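Local coordinates for protein ceramide very long chain fatty acid hydroxylase SCS7 (Saccharomyces cerevisiae, PDB 4ZR1) that hydroxylates the very long chain fatty acid of ceramides at C-2 in the endoplasmic reticulum membrane, probably at a dimetal centre, with electrons from cytochrome b5, at residues E146-R151 / G262-S267; Y250-H254 / G275-G279; Y117-A122 / Y215-A219. One frame throughout, in Å; residues are numbered along the deposited sequence.

Contact 1 (E146-R151 / G262-S267); sequences EYGLHR and GFGVTS. With ZN (zinc ion), chain D.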
loop_
_atom_site.group_PDB
_atom_site.type_symbol
_atom_site.label_atom_id
_atom_site.label_comp_id
_atom_site.label_asym_id
_atom_site.label_seq_id
_atom_site.Cartn_x
_atom_site.Cartn_y
_atom_site.Cartn_z
ATOM N N GLU A 146 -7.851 6.478 -3.897
ATOM C CA GLU A 146 -7.147 5.192 -3.871
ATOM C C GLU A 146 -6.201 5.031 -5.062
ATOM O O GLU A 146 -5.038 4.683 -4.890
ATOM C CB GLU A 146 -8.152 4.038 -3.846
ATOM C CG GLU A 146 -7.527 2.671 -4.067
ATOM C CD GLU A 146 -8.560 1.590 -4.359
ATOM O OE1 GLU A 146 -8.326 0.798 -5.306
ATOM O OE2 GLU A 146 -9.586 1.516 -3.635
ATOM N N TYR A 147 -6.698 5.300 -6.266
ATOM C CA TYR A 147 -5.866 5.264 -7.473
ATOM C C TYR A 147 -4.759 6.323 -7.442
ATOM O O TYR A 147 -3.623 6.041 -7.813
ATOM C CB TYR A 147 -6.725 5.452 -8.735
ATOM C CG TYR A 147 -5.923 5.441 -10.018
ATOM C CD1 TYR A 147 -5.615 4.247 -10.657
ATOM C CD2 TYR A 147 -5.454 6.627 -10.578
ATOM C CE1 TYR A 147 -4.868 4.234 -11.822
ATOM C CE2 TYR A 147 -4.713 6.623 -11.734
ATOM C CZ TYR A 147 -4.424 5.423 -12.356
ATOM O OH TYR A 147 -3.682 5.419 -13.513
ATOM N N GLY A 148 -5.096 7.536 -7.002
ATOM C CA GLY A 148 -4.169 8.659 -7.037
ATOM C C GLY A 148 -3.040 8.596 -6.021
ATOM O O GLY A 148 -1.874 8.808 -6.367
ATOM N N LEU A 149 -3.384 8.327 -4.764
ATOM C CA LEU A 149 -2.381 8.119 -3.728
ATOM C C LEU A 149 -1.423 7.006 -4.118
ATOM O O LEU A 149 -0.207 7.175 -4.056
ATOM C CB LEU A 149 -3.032 7.786 -2.391
ATOM C CG LEU A 149 -3.772 8.967 -1.778
ATOM C CD1 LEU A 149 -4.275 8.631 -0.387
ATOM C CD2 LEU A 149 -2.847 10.168 -1.753
ATOM N N HIS A 150 -1.982 5.876 -4.538
ATOM C CA HIS A 150 -1.170 4.727 -4.885
ATOM C C HIS A 150 -0.205 5.028 -6.018
ATOM O O HIS A 150 0.984 4.731 -5.920
ATOM C CB HIS A 150 -2.050 3.548 -5.265
ATOM C CG HIS A 150 -1.297 2.262 -5.373
ATOM N ND1 HIS A 150 -1.868 1.097 -5.836
ATOM C CD2 HIS A 150 -0.014 1.960 -5.064
ATOM C CE1 HIS A 150 -0.966 0.132 -5.816
ATOM N NE2 HIS A 150 0.166 0.629 -5.352
ATOM N N ARG A 151 -0.709 5.628 -7.089
ATOM C CA ARG A 151 0.118 5.862 -8.272
ATOM C C ARG A 151 1.093 7.032 -8.128
ATOM O O ARG A 151 2.246 6.948 -8.570
ATOM C CB ARG A 151 -0.772 6.095 -9.492
ATOM C CG ARG A 151 -0.006 6.474 -10.742
ATOM C CD ARG A 151 -0.920 6.539 -11.927
ATOM N NE ARG A 151 -0.296 7.202 -13.064
ATOM C CZ ARG A 151 -0.925 7.447 -14.205
ATOM N NH1 ARG A 151 -2.198 7.091 -14.348
ATOM N NH2 ARG A 151 -0.288 8.056 -15.192
ATOM N N GLY A 262 -1.308 -1.294 -12.581
ATOM C CA GLY A 262 -2.166 -1.979 -11.628
ATOM C C GLY A 262 -2.340 -1.249 -10.306
ATOM O O GLY A 262 -2.307 -1.869 -9.233
ATOM N N PHE A 263 -2.540 0.064 -10.378
ATOM C CA PHE A 263 -2.644 0.885 -9.173
ATOM C C PHE A 263 -3.990 0.753 -8.463
ATOM O O PHE A 263 -4.085 1.025 -7.265
ATOM C CB PHE A 263 -2.369 2.349 -9.513
ATOM C CG PHE A 263 -1.022 2.571 -10.129
ATOM C CD1 PHE A 263 0.134 2.390 -9.380
ATOM C CD2 PHE A 263 -0.902 2.952 -11.453
ATOM C CE1 PHE A 263 1.386 2.588 -9.943
ATOM C CE2 PHE A 263 0.347 3.152 -12.023
ATOM C CZ PHE A 263 1.495 2.967 -11.265
ATOM N N GLY A 264 -5.027 0.329 -9.181
ATOM C CA GLY A 264 -6.308 0.097 -8.542
ATOM C C GLY A 264 -6.295 -1.220 -7.786
ATOM O O GLY A 264 -5.820 -2.217 -8.325
ATOM N N VAL A 265 -6.793 -1.245 -6.548
ATOM C CA VAL A 265 -6.749 -2.493 -5.793
ATOM C C VAL A 265 -8.149 -2.916 -5.334
ATOM O O VAL A 265 -8.393 -4.109 -5.114
ATOM C CB VAL A 265 -5.721 -2.420 -4.568
ATOM C CG1 VAL A 265 -4.850 -1.175 -4.643
ATOM C CG2 VAL A 265 -6.402 -2.514 -3.223
ATOM N N THR A 266 -9.088 -1.982 -5.227
ATOM C CA THR A 266 -10.488 -2.418 -5.089
ATOM C C THR A 266 -11.095 -2.690 -6.454
ATOM O O THR A 266 -12.147 -3.325 -6.550
ATOM C CB THR A 266 -11.377 -1.402 -4.369
ATOM O OG1 THR A 266 -11.326 -0.151 -5.061
ATOM C CG2 THR A 266 -10.921 -1.227 -2.935
ATOM N N SER A 267 -10.436 -2.183 -7.500
ATOM C CA SER A 267 -10.790 -2.469 -8.899
ATOM C C SER A 267 -9.760 -1.849 -9.828
ATOM O O SER A 267 -8.993 -0.984 -9.407
ATOM C CB SER A 267 -12.171 -1.922 -9.267
ATOM O OG SER A 267 -12.089 -0.535 -9.565
HETATM ZN ZN ZN D . 2.204 -0.404 -4.994
#
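Glu146 OE1 accepts two backbone N-H groups in succession, from Val265 N at 2.8 Å and from Thr266 N, and both arrive from the same face of the carboxylate. The Val265 N-H comes in nearly head-on to the C-O bond, whereas the Thr266 N-H, almost perfectly straight at 177°, uses the syn side and lies somewhat out of plane. The other oxygen, OE2, takes the hydroxyl OG1 of Thr266 at 2.8 Å, so that three donors fix the rotation of the carboxylate. An extended side chain, with CG swung away from the backbone N (chi1 170°), carries the acid across from its helix to the loop. One helical turn on, His150 illustrates how a second-shell group orients a metal ligand: ND1 donates to Phe263 O at 2.6 Å, with the oxygen tilted slightly from the imidazole plane, while NE2 binds a zinc ion at 2.3 Å. Held at both nitrogens, the ring has little freedom to turn. Phe263 also presents the edge of its phenyl ring to the face of this imidazole in a T-shaped pair, with planes at 88° and centroids 5.5 Å apart. Over the phenyl face lies the aliphatic part of Arg151, whose CB makes a CH-pi contact 3.7 Å from the ring centroid, and Tyr147 CE1 meets Phe263 CB. Asp271 accepts the backbone N-H groups of Phe263 and Gly264, which anchors the loop from beyond the contact. His155, His174, His178 and His254 complete the zinc site. His150, near the end of transmembrane helix 128-154, and His155 just beyond it, with four residues between them, form a histidine box, which loop 262-267 meets through the Phe263 carbonyl beside what is likely the catalytic dimetal centre of the fatty acid hydroxylase fold.

Contact 2 (Y250-H254 / G275-G279); sequences YHLEH and GTYLG. With ZN (zinc ion), chain C; ZN (zinc ion), chain D.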
loop_
_atom_site.group_PDB
_atom_site.type_symbol
_atom_site.label_atom_id
_atom_site.label_comp_id
_atom_site.label_asym_id
_atom_site.label_seq_id
_atom_site.Cartn_x
_atom_site.Cartn_y
_atom_site.Cartn_z
ATOM N N TYR A 250 -4.604 -9.806 -10.220
ATOM C CA TYR A 250 -4.294 -8.484 -10.750
ATOM C C TYR A 250 -3.390 -7.694 -9.813
ATOM O O TYR A 250 -2.371 -7.134 -10.224
ATOM C CB TYR A 250 -5.590 -7.713 -11.001
ATOM C CG TYR A 250 -5.396 -6.374 -11.660
ATOM C CD1 TYR A 250 -5.236 -6.275 -13.033
ATOM C CD2 TYR A 250 -5.394 -5.205 -10.911
ATOM C CE1 TYR A 250 -5.076 -5.051 -13.645
ATOM C CE2 TYR A 250 -5.227 -3.972 -11.511
ATOM C CZ TYR A 250 -5.066 -3.899 -12.880
ATOM O OH TYR A 250 -4.902 -2.669 -13.481
ATOM N N HIS A 251 -3.762 -7.652 -8.544
ATOM C CA HIS A 251 -2.990 -6.884 -7.586
ATOM C C HIS A 251 -1.628 -7.520 -7.312
ATOM O O HIS A 251 -0.620 -6.824 -7.186
ATOM C CB HIS A 251 -3.750 -6.729 -6.277
ATOM C CG HIS A 251 -2.949 -6.048 -5.217
ATOM N ND1 HIS A 251 -2.573 -4.727 -5.308
ATOM C CD2 HIS A 251 -2.402 -6.516 -4.073
ATOM C CE1 HIS A 251 -1.851 -4.403 -4.254
ATOM N NE2 HIS A 251 -1.734 -5.470 -3.488
ATOM N N LEU A 252 -1.605 -8.842 -7.211
ATOM C CA LEU A 252 -0.363 -9.560 -6.977
ATOM C C LEU A 252 0.624 -9.342 -8.117
ATOM O O LEU A 252 1.838 -9.361 -7.904
ATOM C CB LEU A 252 -0.640 -11.050 -6.789
ATOM C CG LEU A 252 -0.589 -11.583 -5.355
ATOM C CD1 LEU A 252 -1.209 -10.628 -4.372
ATOM C CD2 LEU A 252 -1.293 -12.915 -5.278
ATOM N N GLU A 253 0.114 -9.126 -9.328
ATOM C CA GLU A 253 1.005 -8.850 -10.451
ATOM C C GLU A 253 1.595 -7.448 -10.330
ATOM O O GLU A 253 2.675 -7.174 -10.854
ATOM C CB GLU A 253 0.282 -9.012 -11.786
ATOM C CG GLU A 253 0.061 -10.451 -12.192
ATOM C CD GLU A 253 -0.572 -10.569 -13.559
ATOM O OE1 GLU A 253 -0.755 -9.526 -14.229
ATOM O OE2 GLU A 253 -0.890 -11.708 -13.961
ATOM N N HIS A 254 0.887 -6.563 -9.638
ATOM C CA HIS A 254 1.430 -5.244 -9.347
ATOM C C HIS A 254 2.674 -5.380 -8.465
ATOM O O HIS A 254 3.596 -4.570 -8.517
ATOM C CB HIS A 254 0.384 -4.367 -8.662
ATOM C CG HIS A 254 0.955 -3.136 -8.038
ATOM N ND1 HIS A 254 1.168 -1.972 -8.747
ATOM C CD2 HIS A 254 1.382 -2.893 -6.777
ATOM C CE1 HIS A 254 1.694 -1.064 -7.946
ATOM N NE2 HIS A 254 1.833 -1.597 -6.744
ATOM N N GLY A 275 -5.311 4.551 -18.409
ATOM C CA GLY A 275 -4.352 3.785 -19.179
ATOM C C GLY A 275 -3.157 3.311 -18.380
ATOM O O GLY A 275 -2.012 3.547 -18.762
ATOM N N THR A 276 -3.424 2.654 -17.259
ATOM C CA THR A 276 -2.377 1.992 -16.499
ATOM C C THR A 276 -2.784 0.557 -16.196
ATOM O O THR A 276 -2.216 -0.072 -15.308
ATOM C CB THR A 276 -2.059 2.723 -15.172
ATOM O OG1 THR A 276 -3.265 2.901 -14.416
ATOM C CG2 THR A 276 -1.413 4.078 -15.434
ATOM N N TYR A 277 -3.776 0.052 -16.929
ATOM C CA TYR A 277 -4.250 -1.319 -16.744
ATOM C C TYR A 277 -3.084 -2.309 -16.815
ATOM O O TYR A 277 -2.087 -2.064 -17.497
ATOM C CB TYR A 277 -5.319 -1.674 -17.788
ATOM C CG TYR A 277 -5.932 -3.048 -17.587
ATOM C CD1 TYR A 277 -6.775 -3.300 -16.511
ATOM C CD2 TYR A 277 -5.679 -4.088 -18.478
ATOM C CE1 TYR A 277 -7.339 -4.548 -16.316
ATOM C CE2 TYR A 277 -6.241 -5.345 -18.290
ATOM C CZ TYR A 277 -7.070 -5.563 -17.207
ATOM O OH TYR A 277 -7.634 -6.800 -17.004
ATOM N N LEU A 278 -3.206 -3.415 -16.091
ATOM C CA LEU A 278 -2.161 -4.429 -16.066
ATOM C C LEU A 278 -2.609 -5.662 -16.852
ATOM O O LEU A 278 -3.041 -6.659 -16.273
ATOM C CB LEU A 278 -1.813 -4.791 -14.619
ATOM C CG LEU A 278 -0.532 -5.585 -14.356
ATOM C CD1 LEU A 278 0.643 -4.952 -15.068
ATOM C CD2 LEU A 278 -0.269 -5.665 -12.860
ATOM N N GLY A 279 -2.511 -5.581 -18.177
ATOM C CA GLY A 279 -2.974 -6.645 -19.054
ATOM C C GLY A 279 -2.051 -7.850 -19.071
ATOM O O GLY A 279 -1.019 -7.843 -18.403
HETATM ZN ZN ZN C . -0.260 -5.160 -1.861
HETATM ZN ZN ZN D . 2.204 -0.404 -4.994
#
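Tyr250 and Leu278 share both the polar bond and the closest apolar touch of this contact. The hydrogen bond runs from the backbone N of Leu278 to Tyr250 OH over 3.2 Å, and it is bent, with an N-H...O angle of 135°. The same phenol oxygen is also hydrogen-bonded to OD2 of Asp271, so it is held by the loop on one hand and by an acid of helix 269-273 on the other. Apolar contacts follow from the course of Leu278. Its CB rests against Tyr250 CE1 at 3.4 Å, and with CG directed away from its own backbone N (chi1 -166°) the isobutyl group extends to the helix, where CD2 lies 3.6 Å from Glu253 CB and also approaches the backbone N of His254. The leucine is therefore lodged along one side of a helical turn. Glu253 contributes its aliphatic base to this packing, while its carboxylate forms a salt bridge with Lys249. Aromatic contact is looser: the rings of Tyr250 and Tyr277 lie within 30° of parallel but are slid so far apart that they barely overlap, and their nearest atoms, CE1 and CE1, are 3.5 Å apart. Metal bonds occupy another side of the helix. His251 NE2 binds one zinc ion at 2.2 Å and His254 NE2 binds the second, with His254 ND1 hydrogen-bonded to Leu261, so a single turn feeds both ions of what is likely the catalytic dimetal centre. In the wider fold, helix 242-256 has Leu235 and His236 of helix 211-236 against its His251 and Leu252, while the chain leaving helix 269-273, whose end is marked by a Schellman motif with Gly275 at C-prime, passes along the side bearing Tyr250 and Glu253.

Contact 3 (Y117-A122 / Y215-A219); sequences YHMGVA and YAGFA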
loop_
_atom_site.group_PDB
_atom_site.type_symbol
_atom_site.label_atom_id
_atom_site.label_comp_id
_atom_site.label_asym_id
_atom_site.label_seq_id
_atom_site.Cartn_x
_atom_site.Cartn_y
_atom_site.Cartn_z
ATOM N N TYR A 117 -20.917 7.288 12.917
ATOM C CA TYR A 117 -21.268 8.526 13.607
ATOM C C TYR A 117 -21.559 9.646 12.616
ATOM O O TYR A 117 -22.583 10.321 12.727
ATOM C CB TYR A 117 -20.166 8.972 14.559
ATOM C CG TYR A 117 -20.370 10.388 15.074
ATOM C CD1 TYR A 117 -21.151 10.637 16.197
ATOM C CD2 TYR A 117 -19.795 11.477 14.422
ATOM C CE1 TYR A 117 -21.351 11.928 16.654
ATOM C CE2 TYR A 117 -19.989 12.764 14.871
ATOM C CZ TYR A 117 -20.765 12.990 15.987
ATOM O OH TYR A 117 -20.948 14.286 16.432
ATOM N N HIS A 118 -20.655 9.861 11.664
ATOM C CA HIS A 118 -20.841 10.929 10.684
ATOM C C HIS A 118 -22.066 10.692 9.803
ATOM O O HIS A 118 -22.767 11.633 9.442
ATOM C CB HIS A 118 -19.601 11.088 9.814
ATOM C CG HIS A 118 -18.459 11.766 10.505
ATOM N ND1 HIS A 118 -17.633 11.112 11.392
ATOM C CD2 HIS A 118 -17.999 13.039 10.431
ATOM C CE1 HIS A 118 -16.718 11.954 11.840
ATOM N NE2 HIS A 118 -16.914 13.128 11.268
ATOM N N MET A 119 -22.332 9.437 9.461
ATOM C CA MET A 119 -23.489 9.142 8.635
ATOM C C MET A 119 -24.772 9.281 9.442
ATOM O O MET A 119 -25.772 9.794 8.942
ATOM C CB MET A 119 -23.397 7.738 8.024
ATOM C CG MET A 119 -24.489 7.448 6.990
ATOM S SD MET A 119 -24.663 8.743 5.724
ATOM C CE MET A 119 -25.776 7.957 4.575
ATOM N N GLY A 120 -24.743 8.817 10.687
ATOM C CA GLY A 120 -25.896 8.929 11.564
ATOM C C GLY A 120 -26.323 10.372 11.795
ATOM O O GLY A 120 -27.516 10.658 11.842
ATOM N N VAL A 121 -25.347 11.271 11.937
ATOM C CA VAL A 121 -25.599 12.700 12.083
ATOM C C VAL A 121 -26.316 13.247 10.857
ATOM O O VAL A 121 -27.314 13.962 10.969
ATOM C CB VAL A 121 -24.291 13.503 12.278
ATOM C CG1 VAL A 121 -24.561 15.001 12.158
ATOM C CG2 VAL A 121 -23.634 13.168 13.610
ATOM N N ALA A 122 -25.792 12.912 9.685
ATOM C CA ALA A 122 -26.384 13.345 8.432
ATOM C C ALA A 122 -27.838 12.867 8.281
ATOM O O ALA A 122 -28.690 13.603 7.783
ATOM C CB ALA A 122 -25.540 12.859 7.267
ATOM N N TYR A 215 -20.837 15.472 6.417
ATOM C CA TYR A 215 -20.998 14.304 7.268
ATOM C C TYR A 215 -21.246 13.055 6.443
ATOM O O TYR A 215 -20.556 12.047 6.613
ATOM C CB TYR A 215 -22.134 14.511 8.265
ATOM C CG TYR A 215 -21.711 15.320 9.462
ATOM C CD1 TYR A 215 -21.087 14.716 10.547
ATOM C CD2 TYR A 215 -21.913 16.692 9.500
ATOM C CE1 TYR A 215 -20.684 15.449 11.631
ATOM C CE2 TYR A 215 -21.514 17.436 10.587
ATOM C CZ TYR A 215 -20.901 16.807 11.646
ATOM O OH TYR A 215 -20.508 17.554 12.727
ATOM N N ALA A 216 -22.217 13.133 5.539
ATOM C CA ALA A 216 -22.579 11.996 4.693
ATOM C C ALA A 216 -21.478 11.673 3.690
ATOM O O ALA A 216 -21.159 10.506 3.460
ATOM C CB ALA A 216 -23.884 12.275 3.966
ATOM N N GLY A 217 -20.904 12.712 3.089
ATOM C CA GLY A 217 -19.846 12.543 2.107
ATOM C C GLY A 217 -18.575 11.975 2.715
ATOM O O GLY A 217 -17.981 11.043 2.170
ATOM N N PHE A 218 -18.145 12.538 3.843
ATOM C CA PHE A 218 -16.963 12.039 4.525
ATOM C C PHE A 218 -17.177 10.614 5.029
ATOM O O PHE A 218 -16.258 9.794 4.976
ATOM C CB PHE A 218 -16.572 12.941 5.702
ATOM C CG PHE A 218 -15.395 12.433 6.474
ATOM C CD1 PHE A 218 -14.112 12.516 5.939
ATOM C CD2 PHE A 218 -15.564 11.854 7.724
ATOM C CE1 PHE A 218 -13.008 12.036 6.644
ATOM C CE2 PHE A 218 -14.461 11.376 8.440
ATOM C CZ PHE A 218 -13.186 11.464 7.891
ATOM N N ALA A 219 -18.379 10.318 5.520
ATOM C CA ALA A 219 -18.643 8.980 6.030
ATOM C C ALA A 219 -18.390 7.963 4.921
ATOM O O ALA A 219 -17.793 6.913 5.156
ATOM C CB ALA A 219 -20.067 8.869 6.563
#
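His118 and Phe218 meet in an edge-to-face pair: CD2 of the phenylalanine stands over the centre of one imidazole face, the planes are 61° apart, and Tyr117 CD2 from the histidine's own helix covers the opposite face. The third flat group, Tyr215, takes Val121 CG1 over the middle of its ring in a CH-pi contact, 3.8 Å from the centroid, while His118 CA and Tyr117 CE2 lie at its edge. This is knobs-into-holes packing between two antiparallel transmembrane helices, 106-125 (TM1) and 211-236 (TM4). Tyr215 is the knob, seated among Tyr117, His118, Val121 and Ala122, which at positions i, i+1, i+4 and i+5 outline a socket on a single helix face. Its CG lies beside its own backbone N (chi1 -81°), a setting that lays the ring across the neighbouring helix; the His118 and Tyr215 side chains cross at about a right angle, and CD2 of His118 comes 3.5 Å from CD1 of Tyr215. Although buried among aromatic groups, the imidazole has a polar partner within its own helix, for its ND1 is hydrogen-bonded to Val114 O. Helix 191-208 extends the cluster: Phe206 meets Tyr215 and Tyr202 meets Phe218, each edge to face, and a bound tridecane touches Phe218, so the cluster adjoins a hydrocarbon-binding pocket. On the flank nearer helix 128-154 the residues are aliphatic. Met119, bent at its second torsion, brings SD to 4.0 Å from Ala216 CB, and Met119 CB lies 3.8 Å from Ala219 CB. The small Ala122, Ala216 and Ala219 suit a close approach of the segment axes, 7.6 Å with their directions 151° apart, and here two methyl groups meet directly, Ala122 CB lying 3.7 Å from Ala216 CB.

From the N terminus, the chain first opens contact 3 at 117-122, then contact 1 at 146-151. Contact 3 closes when TM4 returns at 215-219, its centre about 26 Å from the centre of the chain and well away from the metals. Contact 2 opens at 250-254 before contact 1 closes at 262-267, and itself closes at 275-279. Contact 1 therefore crosses both others, whereas contacts 3 and 2 follow in series. Contacts 1 and 2 share a zinc ion and adjoin through Tyr147 and Thr276, joining TM2 to the region 235-290, inferred to be cytoplasmic; contact 3, its centre about 24 Å from that of contact 1, ties TM1 to TM4.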